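Local coordinates for PPC domain-containing protein (Archaeoglobus fulgidus, PDB 2H6L) that is of unknown function but binds zinc through a cluster of histidines and belongs to the PPC (DUF296) domain family, here assembled as a trimer, at residues 38-43 and 113-118; 48-53 and 105-110. All blocks are in the same frame, centred on the assembly; numbering follows the deposited sequence.

Contact 1. Residues 38-43 and 113-118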
# COMPACT_ATOMS: atom_id res chain seq x y z
N ALA A 38 13.78 5.16 -2.92
CA ALA A 38 13.08 3.88 -2.85
C ALA A 38 11.61 4.00 -2.49
O ALA A 38 11.14 5.06 -2.07
CB ALA A 38 13.77 2.97 -1.83
N HIS A 39 10.89 2.90 -2.68
CA HIS A 39 9.48 2.82 -2.34
C HIS A 39 9.46 1.91 -1.12
O HIS A 39 10.19 0.92 -1.07
CB HIS A 39 8.67 2.17 -3.46
CG HIS A 39 7.23 1.97 -3.11
ND1 HIS A 39 6.59 0.75 -3.26
CD2 HIS A 39 6.30 2.83 -2.63
CE1 HIS A 39 5.33 0.88 -2.89
NE2 HIS A 39 5.13 2.12 -2.50
N ILE A 40 8.64 2.25 -0.13
CA ILE A 40 8.56 1.48 1.11
C ILE A 40 7.16 0.99 1.43
O ILE A 40 6.18 1.70 1.23
CB ILE A 40 9.01 2.33 2.30
CG1 ILE A 40 10.48 2.73 2.15
CG2 ILE A 40 8.77 1.57 3.60
CD1 ILE A 40 10.92 3.78 3.16
N SER A 41 7.09 -0.22 1.97
CA SER A 41 5.83 -0.81 2.37
C SER A 41 6.08 -1.74 3.57
O SER A 41 7.13 -2.36 3.65
CB SER A 41 5.23 -1.61 1.22
OG SER A 41 3.98 -2.14 1.59
N ALA A 42 5.13 -1.82 4.49
CA ALA A 42 5.30 -2.70 5.65
C ALA A 42 3.98 -3.06 6.31
O ALA A 42 2.97 -2.38 6.13
CB ALA A 42 6.22 -2.03 6.67
N ILE A 43 4.00 -4.15 7.07
CA ILE A 43 2.83 -4.60 7.81
C ILE A 43 3.37 -5.20 9.11
O ILE A 43 4.57 -5.43 9.23
CB ILE A 43 2.00 -5.68 7.07
CG1 ILE A 43 2.85 -6.92 6.79
CG2 ILE A 43 1.42 -5.11 5.79
CD1 ILE A 43 2.02 -8.11 6.29
N CYS A 113 7.68 -6.34 12.68
CA CYS A 113 7.52 -5.59 11.44
C CYS A 113 8.28 -6.19 10.27
O CYS A 113 9.47 -6.47 10.37
CB CYS A 113 7.95 -4.14 11.66
SG CYS A 113 7.60 -3.04 10.26
N GLU A 114 7.58 -6.39 9.16
CA GLU A 114 8.16 -6.94 7.95
C GLU A 114 8.05 -5.82 6.93
O GLU A 114 6.96 -5.38 6.57
CB GLU A 114 7.38 -8.19 7.53
CG GLU A 114 7.27 -9.21 8.68
CD GLU A 114 6.48 -10.48 8.34
OE1 GLU A 114 5.59 -10.45 7.46
OE2 GLU A 114 6.73 -11.51 9.00
N VAL A 115 9.21 -5.35 6.47
CA VAL A 115 9.27 -4.24 5.54
C VAL A 115 9.73 -4.66 4.15
O VAL A 115 10.63 -5.49 4.01
CB VAL A 115 10.26 -3.15 6.06
CG1 VAL A 115 10.16 -1.90 5.20
CG2 VAL A 115 9.96 -2.84 7.52
N PHE A 116 9.11 -4.08 3.13
CA PHE A 116 9.51 -4.36 1.77
C PHE A 116 10.17 -3.09 1.28
O PHE A 116 9.56 -2.02 1.32
CB PHE A 116 8.32 -4.68 0.86
CG PHE A 116 8.69 -4.81 -0.59
CD1 PHE A 116 9.71 -5.67 -0.99
CD2 PHE A 116 8.03 -4.07 -1.57
CE1 PHE A 116 10.07 -5.79 -2.33
CE2 PHE A 116 8.38 -4.18 -2.91
CZ PHE A 116 9.40 -5.04 -3.29
N VAL A 117 11.42 -3.19 0.86
CA VAL A 117 12.13 -2.02 0.36
C VAL A 117 12.47 -2.23 -1.10
O VAL A 117 13.11 -3.21 -1.46
CB VAL A 117 13.42 -1.78 1.15
CG1 VAL A 117 14.16 -0.58 0.58
CG2 VAL A 117 13.09 -1.55 2.62
N LEU A 118 12.03 -1.30 -1.95
CA LEU A 118 12.30 -1.38 -3.38
C LEU A 118 13.19 -0.21 -3.75
O LEU A 118 12.71 0.90 -3.99
CB LEU A 118 10.99 -1.30 -4.17
CG LEU A 118 11.07 -1.50 -5.69
CD1 LEU A 118 11.45 -2.94 -6.01
CD2 LEU A 118 9.72 -1.18 -6.30
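Six backbone hydrogen bonds join strand 38-43 to strand 113-118, two in each of the pairs His-39 with Leu-118, Ser-41 with Phe-116 and Ile-43 with Glu-114. The tightest and straightest runs from Phe-116 N to Ser-41 O, 2.7 Å long with an angle of 177° at the hydrogen, the donor lying almost along the C=O axis. At the Ala-38 end, His-39 N approaches Leu-118 O from above the carbonyl plane, at 3.0 Å. Ala-42 and Val-115 form a non-hydrogen-bonded pair, where the strands draw in to 4.3 Å between CA atoms; the small methyl of Ala-42 suits this pinch, its CB 3.9 Å from Val-115 CG2. The other branch, Val-115 CG1, stands anti to its backbone N and meets Ile-40 CG2 at 4.1 Å, the two beta-branched side chains lying side by side and pointing the same way.

This is regular antiparallel pairing within the large curled sheet of the PPC domain, with strands 70-82 and 10-15 continuing it on either side. The face bearing Ile-40, Ala-42, Val-115 and Val-117 is apolar, and Ile-26 of helix 22-33 packs on Val-115. The face bearing His-39, Ser-41, Phe-116 and Leu-118 instead meets other subunits of the trimer: the Phe-116 ring stacks on His-39 of the second subunit, and His-39 stacks in turn on Phe-116 of the third. Glu-114 OE1 accepts hydrogen bonds from ND1 of the zinc ligand His-89 and from Asn-78, both of the second subunit; its carboxylate probably orients and polarises that imidazole, while OE2 forms a salt bridge with Arg-127 of the same neighbour.

Contact 2. Residues 48-53 and 105-110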
# COMPACT_ATOMS: atom_id res chain seq x y z
N SER A 48 3.66 1.10 20.27
CA SER A 48 3.24 2.48 20.46
C SER A 48 3.65 3.28 19.24
O SER A 48 4.35 2.77 18.37
CB SER A 48 3.91 3.08 21.70
OG SER A 48 5.31 3.17 21.51
N ALA A 49 3.25 4.54 19.19
CA ALA A 49 3.61 5.34 18.03
C ALA A 49 3.29 6.80 18.19
O ALA A 49 2.59 7.21 19.12
CB ALA A 49 2.88 4.79 16.80
N VAL A 50 3.83 7.59 17.27
CA VAL A 50 3.57 9.02 17.22
C VAL A 50 3.27 9.33 15.77
O VAL A 50 4.11 9.13 14.89
CB VAL A 50 4.78 9.86 17.69
CG1 VAL A 50 4.47 11.34 17.52
CG2 VAL A 50 5.10 9.55 19.16
N ILE A 51 2.05 9.79 15.51
CA ILE A 51 1.62 10.14 14.17
C ILE A 51 1.18 11.59 14.18
O ILE A 51 1.30 12.28 15.20
CB ILE A 51 0.43 9.26 13.71
CG1 ILE A 51 -0.77 9.52 14.62
CG2 ILE A 51 0.82 7.79 13.75
CD1 ILE A 51 -2.05 8.87 14.13
N GLY A 52 0.65 12.07 13.06
CA GLY A 52 0.20 13.44 13.04
C GLY A 52 -0.39 13.84 11.72
O GLY A 52 -0.25 13.14 10.72
N TYR A 53 -1.08 14.98 11.71
CA TYR A 53 -1.66 15.46 10.47
C TYR A 53 -1.16 16.88 10.24
O TYR A 53 -0.80 17.58 11.19
CB TYR A 53 -3.19 15.39 10.54
CG TYR A 53 -3.83 16.28 11.57
CD1 TYR A 53 -4.08 17.63 11.29
CD2 TYR A 53 -4.25 15.77 12.80
CE1 TYR A 53 -4.73 18.44 12.22
CE2 TYR A 53 -4.89 16.58 13.73
CZ TYR A 53 -5.14 17.92 13.43
OH TYR A 53 -5.81 18.71 14.33
N LEU A 105 3.76 9.46 9.77
CA LEU A 105 4.43 8.71 10.82
C LEU A 105 5.70 9.41 11.31
O LEU A 105 6.56 9.77 10.51
CB LEU A 105 4.79 7.31 10.32
CG LEU A 105 5.56 6.42 11.29
CD1 LEU A 105 4.69 6.09 12.49
CD2 LEU A 105 5.99 5.14 10.56
N PHE A 106 5.82 9.59 12.62
CA PHE A 106 6.99 10.23 13.20
C PHE A 106 7.86 9.18 13.87
O PHE A 106 9.08 9.17 13.69
CB PHE A 106 6.58 11.29 14.22
CG PHE A 106 6.00 12.53 13.59
CD1 PHE A 106 6.81 13.43 12.91
CD2 PHE A 106 4.64 12.78 13.65
CE1 PHE A 106 6.28 14.57 12.31
CE2 PHE A 106 4.09 13.92 13.05
CZ PHE A 106 4.91 14.81 12.38
N SER A 107 7.23 8.31 14.66
CA SER A 107 7.95 7.24 15.34
C SER A 107 7.00 6.10 15.71
O SER A 107 5.79 6.30 15.84
CB SER A 107 8.62 7.75 16.62
OG SER A 107 7.64 8.04 17.61
N ALA A 108 7.58 4.92 15.87
CA ALA A 108 6.82 3.74 16.25
C ALA A 108 7.76 2.70 16.83
O ALA A 108 8.81 2.41 16.27
CB ALA A 108 6.09 3.16 15.04
N GLU A 109 7.39 2.17 17.99
CA GLU A 109 8.18 1.14 18.63
C GLU A 109 7.70 -0.15 17.98
O GLU A 109 6.51 -0.43 17.97
CB GLU A 109 7.90 1.11 20.12
CG GLU A 109 8.85 0.23 20.90
CD GLU A 109 8.57 0.26 22.39
OE1 GLU A 109 8.38 1.37 22.92
OE2 GLU A 109 8.55 -0.82 23.02
N VAL A 110 8.63 -0.92 17.44
CA VAL A 110 8.29 -2.16 16.78
C VAL A 110 7.97 -3.36 17.70
O VAL A 110 8.65 -3.58 18.71
CB VAL A 110 9.42 -2.61 15.84
CG1 VAL A 110 9.12 -4.00 15.30
CG2 VAL A 110 9.57 -1.61 14.72
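One carbonyl, Val-50 O, receives two successive amides from the opposite strand. Phe-106 N reaches it at 2.9 Å, nearly along the C=O axis, and Ser-107 N at 3.2 Å, in the carbonyl plane and on a lone pair. The helix-like backbone of Phe-106 (psi -46°) inserts the extra residue and turns both N-H groups to the same side. Val-50 N completes the bulge with a short bond of 2.7 Å to Ser-107 O, its donor above that carbonyl's plane. Further along, Glu-109 N bonds to Ser-48 O from well above the carbonyl plane.

The bulge also brings the Phe-106 side chain toward the partner strand. With CG anti to its carbonyl carbon (chi1 -72°), the ring presents its edge to the backbone, CD2 lying 3.7 Å from Ile-51 C. Gly-52, having no side chain, suits the place beside this ring: a beta carbon there would collide with CE2. The side chains of Val-50 and Phe-106 cross at about a right angle, CG1 of the valine touching Phe-106 CB at 3.9 Å. The other methyl, CG2, packs tightly against Ser-107 OG at 3.3 Å, the small serine fitting beside the branched valine.

On the face bearing Ala-49, Ile-51, Leu-105 and Ala-108, the two alanines let the strands approach to 4.0 Å between the CA atoms of Ala-49 and Ala-108. Leu-105 extends this buried face onto Val-23 of helix 22-33. Glu-109, on the other face, turns its carboxylate to a salt bridge with Arg-47. Lys-63 makes a cation-pi contact with the Phe-106 ring, which also meets the imidazole of His-104, a zinc ligand directly before Leu-105. The double-donor pairing of Phe-106 and Ser-107 with Val-50 is a classic beta bulge, set beside the metal site.

From the N terminus, the chain passes strand 10-15 and helix 22-33 before entering strand 38-43, the first half of contact 1, and then strand 45-55, which supplies the first half of contact 2. Strands 60-66, 70-82 and 85-96 follow, the last bearing the zinc ligands His-89 and His-91. Strand 99-110 brings in His-104 and closes the inner loop at contact 2; strand 113-119 then closes the outer one at contact 1. The contacts therefore nest without crossing. Their centres lie 16 Å apart on one curled sheet, contact 1 joining strands 38-43 and 113-119 between strands 70-82 and 10-15, contact 2 joining strand 45-55 to strand 99-110, which strand 85-96 flanks.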